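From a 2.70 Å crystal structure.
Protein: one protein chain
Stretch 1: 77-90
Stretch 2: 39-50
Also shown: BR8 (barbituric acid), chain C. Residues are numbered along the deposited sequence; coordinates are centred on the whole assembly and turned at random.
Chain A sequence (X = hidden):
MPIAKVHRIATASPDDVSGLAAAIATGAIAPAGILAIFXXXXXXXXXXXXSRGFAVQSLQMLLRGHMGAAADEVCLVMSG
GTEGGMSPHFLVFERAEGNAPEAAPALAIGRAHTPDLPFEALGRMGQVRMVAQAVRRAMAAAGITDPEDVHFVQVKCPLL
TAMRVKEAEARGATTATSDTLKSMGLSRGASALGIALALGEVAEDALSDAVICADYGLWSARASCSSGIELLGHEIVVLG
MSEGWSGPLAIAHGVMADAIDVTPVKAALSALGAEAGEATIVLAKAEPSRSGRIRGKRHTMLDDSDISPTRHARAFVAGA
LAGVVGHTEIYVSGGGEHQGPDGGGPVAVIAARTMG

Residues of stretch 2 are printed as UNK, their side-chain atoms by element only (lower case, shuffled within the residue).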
ATOM      1  N   VAL A  77      -5.061 -25.769   0.528  1.00 15.11           N
ATOM      2  CA  VAL A  77      -4.063 -24.802   0.079  1.00 27.77           C
ATOM      3  C   VAL A  77      -4.725 -23.488  -0.326  1.00 21.55           C
ATOM      4  O   VAL A  77      -5.269 -23.373  -1.426  1.00 23.47           O
ATOM      5  CB  VAL A  77      -3.238 -25.318  -1.131  1.00 26.25           C
ATOM      6  CG1 VAL A  77      -2.154 -24.340  -1.467  1.00 16.32           C
ATOM      7  CG2 VAL A  77      -2.695 -26.697  -0.878  1.00 15.41           C
HETATM    8  N   MSE A  78      -4.698 -22.497   0.551  1.00 16.28           N
HETATM    9  CA  MSE A  78      -5.266 -21.209   0.187  1.00 16.68           C
HETATM   10  C   MSE A  78      -4.147 -20.246  -0.130  1.00 24.20           C
HETATM   11  O   MSE A  78      -3.408 -19.835   0.757  1.00 30.21           O
HETATM   12  CB  MSE A  78      -6.139 -20.646   1.300  1.00 22.09           C
HETATM   13  CG  MSE A  78      -7.371 -21.500   1.636  1.00 27.59           C
HETATM   14 SE   MSE A  78      -8.666 -21.584   0.174  0.65 21.31          SE
HETATM   15  CE  MSE A  78      -8.439 -23.477  -0.268  1.00 15.68           C
ATOM     16  N   SER A  79      -4.002 -19.909  -1.404  1.00 21.07           N
ATOM     17  CA  SER A  79      -2.991 -18.949  -1.825  1.00 24.60           C
ATOM     18  C   SER A  79      -3.619 -17.600  -2.041  1.00 29.28           C
ATOM     19  O   SER A  79      -4.505 -17.465  -2.888  1.00 33.94           O
ATOM     20  CB  SER A  79      -2.304 -19.392  -3.102  1.00 29.48           C
ATOM     21  OG  SER A  79      -1.260 -18.493  -3.403  1.00 38.16           O
ATOM     22  N   GLY A  80      -3.194 -16.622  -1.240  1.00 26.20           N
ATOM     23  CA  GLY A  80      -3.724 -15.271  -1.301  1.00 22.72           C
ATOM     24  C   GLY A  80      -3.097 -14.477  -2.427  1.00 25.21           C
ATOM     25  O   GLY A  80      -2.114 -14.904  -3.048  1.00 24.14           O
ATOM     26  N   GLY A  81      -3.670 -13.315  -2.702  1.00 24.81           N
ATOM     27  CA  GLY A  81      -3.113 -12.422  -3.704  1.00 26.25           C
ATOM     28  C   GLY A  81      -3.772 -12.595  -5.061  1.00 30.08           C
ATOM     29  O   GLY A  81      -3.374 -13.477  -5.832  1.00 32.05           O
ATOM     30  N   THR A  82      -4.779 -11.768  -5.356  1.00 20.88           N
ATOM     31  CA  THR A  82      -5.437 -11.827  -6.652  1.00 25.88           C
ATOM     32  C   THR A  82      -5.378 -10.446  -7.307  1.00 30.16           C
ATOM     33  O   THR A  82      -6.397  -9.777  -7.483  1.00 31.80           O
ATOM     34  CB  THR A  82      -6.901 -12.301  -6.530  1.00 25.39           C
ATOM     35  OG1 THR A  82      -7.685 -11.297  -5.879  1.00 28.03           O
ATOM     36  CG2 THR A  82      -6.991 -13.591  -5.724  1.00 23.17           C
ATOM     37  N   GLU A  83      -4.176 -10.054  -7.715  1.00 30.76           N
ATOM     38  CA  GLU A  83      -3.936  -8.718  -8.242  1.00 28.90           C
ATOM     39  C   GLU A  83      -4.338  -8.658  -9.698  1.00 29.98           C
ATOM     40  O   GLU A  83      -4.675  -9.679 -10.302  1.00 30.93           O
ATOM     41  CB  GLU A  83      -2.465  -8.329  -8.076  1.00 28.13           C
ATOM     42  CG  GLU A  83      -2.022  -8.173  -6.608  1.00 33.35           C
ATOM     43  CD  GLU A  83      -1.730  -9.517  -5.906  1.00 35.34           C
ATOM     44  OE1 GLU A  83      -1.823 -10.585  -6.562  1.00 35.68           O
ATOM     45  OE2 GLU A  83      -1.383  -9.506  -4.698  1.00 32.54           O
ATOM     46  N   GLY A  84      -4.300  -7.461 -10.272  1.00 28.55           N
ATOM     47  CA  GLY A  84      -4.709  -7.324 -11.648  1.00 30.81           C
ATOM     48  C   GLY A  84      -6.136  -7.806 -11.787  1.00 33.21           C
ATOM     49  O   GLY A  84      -6.989  -7.500 -10.953  1.00 35.06           O
ATOM     50  N   GLY A  85      -6.413  -8.553 -12.844  1.00 32.00           N
ATOM     51  CA  GLY A  85      -7.772  -8.992 -13.078  1.00 30.64           C
ATOM     52  C   GLY A  85      -8.013 -10.394 -12.568  1.00 32.87           C
ATOM     53  O   GLY A  85      -9.093 -10.940 -12.750  1.00 38.44           O
HETATM   54  N   MSE A  86      -7.003 -10.980 -11.935  1.00 36.11           N
HETATM   55  CA  MSE A  86      -7.077 -12.375 -11.506  1.00 32.63           C
HETATM   56  C   MSE A  86      -8.305 -12.595 -10.643  1.00 34.23           C
HETATM   57  O   MSE A  86      -8.577 -11.799  -9.754  1.00 40.06           O
HETATM   58  CB  MSE A  86      -5.818 -12.777 -10.751  1.00 32.85           C
HETATM   59  CG  MSE A  86      -5.730 -14.259 -10.505  1.00 33.44           C
HETATM   60 SE   MSE A  86      -4.018 -14.676  -9.728  0.52 27.29          SE
HETATM   61  CE  MSE A  86      -3.229 -12.876  -9.823  1.00 21.66           C
ATOM     62  N   SER A  87      -9.041 -13.673 -10.917  1.00 35.35           N
ATOM     63  CA  SER A  87     -10.367 -13.903 -10.338  1.00 29.35           C
ATOM     64  C   SER A  87     -10.389 -14.944  -9.201  1.00 29.03           C
ATOM     65  O   SER A  87     -10.050 -16.111  -9.399  1.00 30.45           O
ATOM     66  CB  SER A  87     -11.311 -14.330 -11.460  1.00 24.46           C
ATOM     67  OG  SER A  87     -12.591 -14.653 -10.978  1.00 21.60           O
ATOM     68  N   PRO A  88     -10.819 -14.526  -8.004  1.00 27.07           N
ATOM     69  CA  PRO A  88     -10.862 -15.428  -6.847  1.00 26.39           C
ATOM     70  C   PRO A  88     -11.725 -16.665  -7.057  1.00 27.84           C
ATOM     71  O   PRO A  88     -12.887 -16.555  -7.472  1.00 35.00           O
ATOM     72  CB  PRO A  88     -11.447 -14.543  -5.744  1.00 27.56           C
ATOM     73  CG  PRO A  88     -11.111 -13.160  -6.169  1.00 20.63           C
ATOM     74  CD  PRO A  88     -11.202 -13.155  -7.648  1.00 20.93           C
ATOM     75  N   HIS A  89     -11.160 -17.827  -6.740  1.00 26.31           N
ATOM     76  CA  HIS A  89     -11.850 -19.110  -6.921  1.00 28.96           C
ATOM     77  C   HIS A  89     -11.270 -20.257  -6.098  1.00 27.50           C
ATOM     78  O   HIS A  89     -10.175 -20.145  -5.544  1.00 29.45           O
ATOM     79  CB  HIS A  89     -11.812 -19.503  -8.385  1.00 25.78           C
ATOM     80  CG  HIS A  89     -10.430 -19.746  -8.887  1.00 23.41           C
ATOM     81  ND1 HIS A  89      -9.567 -18.717  -9.190  1.00 23.32           N
ATOM     82  CD2 HIS A  89      -9.750 -20.892  -9.116  1.00 18.35           C
ATOM     83  CE1 HIS A  89      -8.414 -19.217  -9.602  1.00 21.10           C
ATOM     84  NE2 HIS A  89      -8.500 -20.536  -9.569  1.00 22.29           N
ATOM     85  N   PHE A  90     -12.034 -21.343  -6.011  1.00 25.03           N
ATOM     86  CA  PHE A  90     -11.565 -22.610  -5.441  1.00 23.61           C
ATOM     87  C   PHE A  90     -11.337 -23.650  -6.548  1.00 23.55           C
ATOM     88  O   PHE A  90     -12.058 -23.690  -7.533  1.00 27.28           O
ATOM     89  CB  PHE A  90     -12.571 -23.172  -4.432  1.00 21.59           C
ATOM     90  CG  PHE A  90     -12.730 -22.335  -3.212  1.00 26.75           C
ATOM     91  CD1 PHE A  90     -11.638 -21.706  -2.641  1.00 32.49           C
ATOM     92  CD2 PHE A  90     -13.983 -22.161  -2.636  1.00 34.08           C
ATOM     93  CE1 PHE A  90     -11.793 -20.907  -1.504  1.00 39.89           C
ATOM     94  CE2 PHE A  90     -14.152 -21.371  -1.496  1.00 40.44           C
ATOM     95  CZ  PHE A  90     -13.061 -20.743  -0.929  1.00 42.04           C
ATOM     96  N   UNK A  39      -7.080 -22.655  -3.478  1.00 22.62           N
ATOM     97  CA  UNK A  39      -7.862 -21.443  -3.563  1.00 19.64           C
ATOM     98  C   UNK A  39      -6.996 -20.254  -3.885  1.00 24.36           C
ATOM     99  O   UNK A  39      -5.839 -20.221  -3.488  1.00 39.45           O
ATOM    100  N   UNK A  40      -7.556 -19.285  -4.604  1.00 29.22           N
ATOM    101  CA  UNK A  40      -6.989 -17.947  -4.685  1.00 18.80           C
ATOM    102  C   UNK A  40      -7.920 -17.066  -3.882  1.00 23.08           C
ATOM    103  O   UNK A  40      -9.103 -16.998  -4.183  1.00 30.15           O
ATOM    104  c   UNK A  40      -5.851 -18.199  -6.927  1.00 25.07           C
ATOM    105  c   UNK A  40      -4.032 -16.646  -6.101  1.00 29.80           C
ATOM    106  c   UNK A  40      -6.888 -17.468  -6.125  1.00 20.15           C
ATOM    107  c   UNK A  40      -4.505 -18.103  -6.233  1.00 29.04           C
ATOM    108  n   UNK A  40      -2.795 -16.569  -5.268  1.00 21.11           N
ATOM    109  N   UNK A  41      -7.419 -16.438  -2.823  1.00 25.22           N
ATOM    110  CA  UNK A  41      -8.277 -15.585  -1.996  1.00 22.24           C
ATOM    111  C   UNK A  41      -7.830 -14.119  -2.078  1.00 24.17           C
ATOM    112  O   UNK A  41      -6.673 -13.846  -2.357  1.00 27.78           O
ATOM    113  c   UNK A  41      -8.771 -17.530  -0.524  1.00 16.44           C
ATOM    114  o   UNK A  41      -6.976 -16.054   0.006  1.00 23.51           O
ATOM    115  c   UNK A  41      -8.300 -16.093  -0.544  1.00 25.04           C
ATOM    116  N   UNK A  42      -8.748 -13.192  -1.813  1.00 27.22           N
ATOM    117  CA  UNK A  42      -8.553 -11.748  -2.066  1.00 27.38           C
ATOM    118  C   UNK A  42      -7.553 -11.010  -1.189  1.00 23.54           C
ATOM    119  O   UNK A  42      -7.454  -9.790  -1.300  1.00 31.88           O
ATOM    120  o   UNK A  42     -13.104 -10.426  -2.525  1.00 41.17           O
ATOM    121  c   UNK A  42     -12.305 -11.406  -2.369  1.00 48.55           C
ATOM    122  c   UNK A  42     -10.899 -11.305  -2.940  1.00 40.96           C
ATOM    123  o   UNK A  42     -12.602 -12.486  -1.786  1.00 55.49           O
ATOM    124  c   UNK A  42      -9.879 -11.001  -1.899  1.00 29.79           C
ATOM    125  N   UNK A  43      -6.844 -11.720  -0.313  1.00 20.77           N
ATOM    126  CA  UNK A  43      -5.854 -11.109   0.568  1.00 26.80           C
ATOM    127  C   UNK A  43      -4.666 -10.525  -0.185  1.00 26.75           C
ATOM    128  O   UNK A  43      -4.680 -10.466  -1.421  1.00 30.83           O
ATOM    129  N   UNK A  44      -3.644 -10.060   0.534  1.00 23.80           N
ATOM    130  CA  UNK A  44      -2.479  -9.506  -0.157  1.00 23.56           C
ATOM    131  C   UNK A  44      -1.445 -10.557  -0.493  1.00 30.57           C
ATOM    132  O   UNK A  44      -0.444 -10.258  -1.157  1.00 44.12           O
ATOM    133  n   UNK A  44      -1.061  -7.795   2.849  1.00 31.19           N
ATOM    134  c   UNK A  44      -1.838  -8.362   0.644  1.00 24.44           C
ATOM    135  o   UNK A  44      -1.145  -9.963   2.289  1.00 32.20           O
ATOM    136  c   UNK A  44      -1.324  -8.782   2.002  1.00 31.60           C
ATOM    137  N   UNK A  45      -1.699 -11.786  -0.048  1.00 27.51           N
ATOM    138  CA  UNK A  45      -0.817 -12.903  -0.313  1.00 21.00           C
ATOM    139  C   UNK A  45       0.501 -12.857   0.443  1.00 23.54           C
ATOM    140  O   UNK A  45       1.411 -13.611   0.131  1.00 30.43           O
ATOM    141  N   UNK A  46       0.630 -11.994   1.440  1.00 21.24           N
ATOM    142  CA  UNK A  46       1.902 -11.917   2.144  1.00 21.44           C
ATOM    143  C   UNK A  46       1.750 -12.310   3.609  1.00 33.57           C
ATOM    144  O   UNK A  46       1.095 -13.322   3.916  1.00 29.32           O
ATOM    145  s   UNK A  46       2.799 -10.124   0.206  1.00 33.99           S
ATOM    146  c   UNK A  46       2.508 -10.526   1.989  1.00 36.28           C
ATOM    147  N   UNK A  47       2.350 -11.568   4.531  1.00 27.34           N
ATOM    148  CA  UNK A  47       2.341 -12.080   5.893  1.00 19.87           C
ATOM    149  C   UNK A  47       0.976 -11.912   6.536  1.00 23.73           C
ATOM    150  O   UNK A  47       0.382 -12.890   6.995  1.00 27.09           O
ATOM    151  c   UNK A  47       3.386 -11.420   6.779  1.00 32.40           C
ATOM    152  c   UNK A  47       3.207 -11.930   8.199  1.00 19.67           C
ATOM    153  c   UNK A  47       4.786 -11.733   6.279  1.00 21.12           C
ATOM    154  N   UNK A  48       0.495 -10.671   6.591  1.00 20.03           N
ATOM    155  CA  UNK A  48      -0.794 -10.332   7.202  1.00 19.76           C
ATOM    156  C   UNK A  48      -1.944 -10.451   6.224  1.00 23.59           C
ATOM    157  O   UNK A  48      -2.627  -9.480   5.917  1.00 29.41           O
ATOM    158  n   UNK A  48      -0.722  -6.630   6.972  1.00 32.23           N
ATOM    159  c   UNK A  48      -0.741  -8.920   7.755  1.00 20.86           C
ATOM    160  c   UNK A  48      -0.430  -7.881   6.673  1.00 31.14           C
ATOM    161  o   UNK A  48       0.122  -8.197   5.608  1.00 31.19           O
ATOM    162  N   UNK A  49      -2.137 -11.657   5.721  1.00 18.80           N
ATOM    163  CA  UNK A  49      -3.227 -11.975   4.844  1.00 18.62           C
ATOM    164  C   UNK A  49      -4.120 -12.934   5.589  1.00 19.12           C
ATOM    165  O   UNK A  49      -3.764 -14.088   5.773  1.00 22.90           O
ATOM    166  o   UNK A  49      -5.026 -13.170   3.004  1.00 35.74           O
ATOM    167  c   UNK A  49      -2.710 -12.584   3.542  1.00 18.75           C
ATOM    168  o   UNK A  49      -3.519 -13.149   1.373  1.00 33.05           O
ATOM    169  c   UNK A  49      -3.838 -12.996   2.579  1.00 40.82           C
ATOM    170  N   UNK A  50      -5.287 -12.469   6.007  1.00 17.59           N
ATOM    171  CA  UNK A  50      -6.183 -13.329   6.766  1.00 30.92           C
ATOM    172  C   UNK A  50      -7.331 -13.837   5.912  1.00 31.90           C
ATOM    173  O   UNK A  50      -8.199 -14.568   6.409  1.00 27.11           O
ATOM    174  c   UNK A  50      -5.610 -12.087   8.859  1.00 26.58           C
ATOM    175  c   UNK A  50      -4.128 -10.289   9.541  1.00 22.68           C
ATOM    176  c   UNK A  50      -3.449 -11.157  10.383  1.00 18.00           C
ATOM    177  c   UNK A  50      -3.844 -12.502  10.474  1.00 23.54           C
ATOM    178  c   UNK A  50      -4.913 -12.962   9.701  1.00 24.39           C
ATOM    179  c   UNK A  50      -6.704 -12.594   8.003  1.00 25.00           C
ATOM    180  c   UNK A  50      -5.197 -10.759   8.764  1.00 24.60           C
TER
HETATM  181  N1  BR8 C 401       1.420 -17.075  -0.167  1.00 21.67           N
HETATM  182  C2  BR8 C 401       0.247 -16.617  -0.659  1.00 23.39           C
HETATM  183  O2  BR8 C 401      -0.677 -16.460   0.115  1.00 22.38           O
HETATM  184  N3  BR8 C 401       0.117 -16.328  -1.988  1.00 31.64           N
HETATM  185  C4  BR8 C 401       1.193 -16.491  -2.897  1.00 29.46           C
HETATM  186  O4  BR8 C 401       1.040 -16.215  -4.083  1.00 35.02           O
HETATM  187  C5  BR8 C 401       2.558 -17.041  -2.477  1.00 22.87           C
HETATM  188  C6  BR8 C 401       2.531 -17.295  -0.976  1.00 18.61           C
HETATM  189  O8  BR8 C 401       3.530 -17.708  -0.432  1.00 24.37           O

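Position 39 has backbone atoms only. Its N donates to Val77 O (2.8 Å), and its O accepts from Ser79 N (2.8 Å). An ideal CB would lie 2.5 Å from Met78 SE, a clash. This is Gly39.

Position 40 carries four carbons in a row ending in a nitrogen, an unbranched amine. The chain passes the His89 ring obliquely. The nitrogen lies 2.9 Å from Gly80 O and 3.1 Å from Ser79 OG. This is Lys40. NZ donates a hydrogen bond to each of these oxygens, and weaker ones to Ser79 O and Gly81 O. Its backbone N also donates to His89 O (2.9 Å).

Position 41 has one carbon bearing an oxygen and a carbon. Met78 SE lies 4.1 Å from the branch carbon. This is Thr41. Its N donates to Ser79 O (3.1 Å).

Position 42 has three carbons, the third carrying two oxygens. Its CB points away from stretch 1, yet the second carbon lies 3.7 Å from Pro88 CG. A carboxylate at this length is Glu42.

Position 43 has no side-chain atoms. Its O is 3.4 Å from Gly81 CA, a CA-H...O contact. This is Gly43.

Position 44 has two carbons, the second carrying one oxygen and one nitrogen, an amide. It points away from stretch 1. This is Asn44. Its OD1 accepts from the N of position 46 (2.8 Å).

Position 45 is bare, with positive phi. An ideal CB would clash with Gly80 O at 2.8 Å. This is Gly45.

Position 46 has one carbon and one sulfur and points away. This is Cys46.

Position 47 has three carbons, branched at CB, with no contact to stretch 1. This is Val47.

Position 48 repeats the amide pattern and is out of reach. This is Asn48; its OD1 accepts from Asn44 ND2 (3.0 Å).

Position 49 has two carbons, the second carrying two oxygens. One oxygen is 3.4 Å from Gly80 CA. This is Asp49. OD2 accepts from Gly45 N (2.7 Å), bracing the loop.

Position 50 has one carbon and a six-carbon ring, without a hydroxyl, and makes no contact. This is Phe50.

The contact is built on a strand pairing. Residues 39-41 run parallel to 77-80, joined by backbone hydrogen bonds. Lys40 then gathers the oxygens of the turning chain with its amine. Glycines at 39, 45 and 80 let the backbones approach closely. Gly80 also binds barbituric acid: its N donates to O2, and its O accepts from N3, both at 2.9 Å.

Stretch 2 39-50: GKTEGNGCVNDF
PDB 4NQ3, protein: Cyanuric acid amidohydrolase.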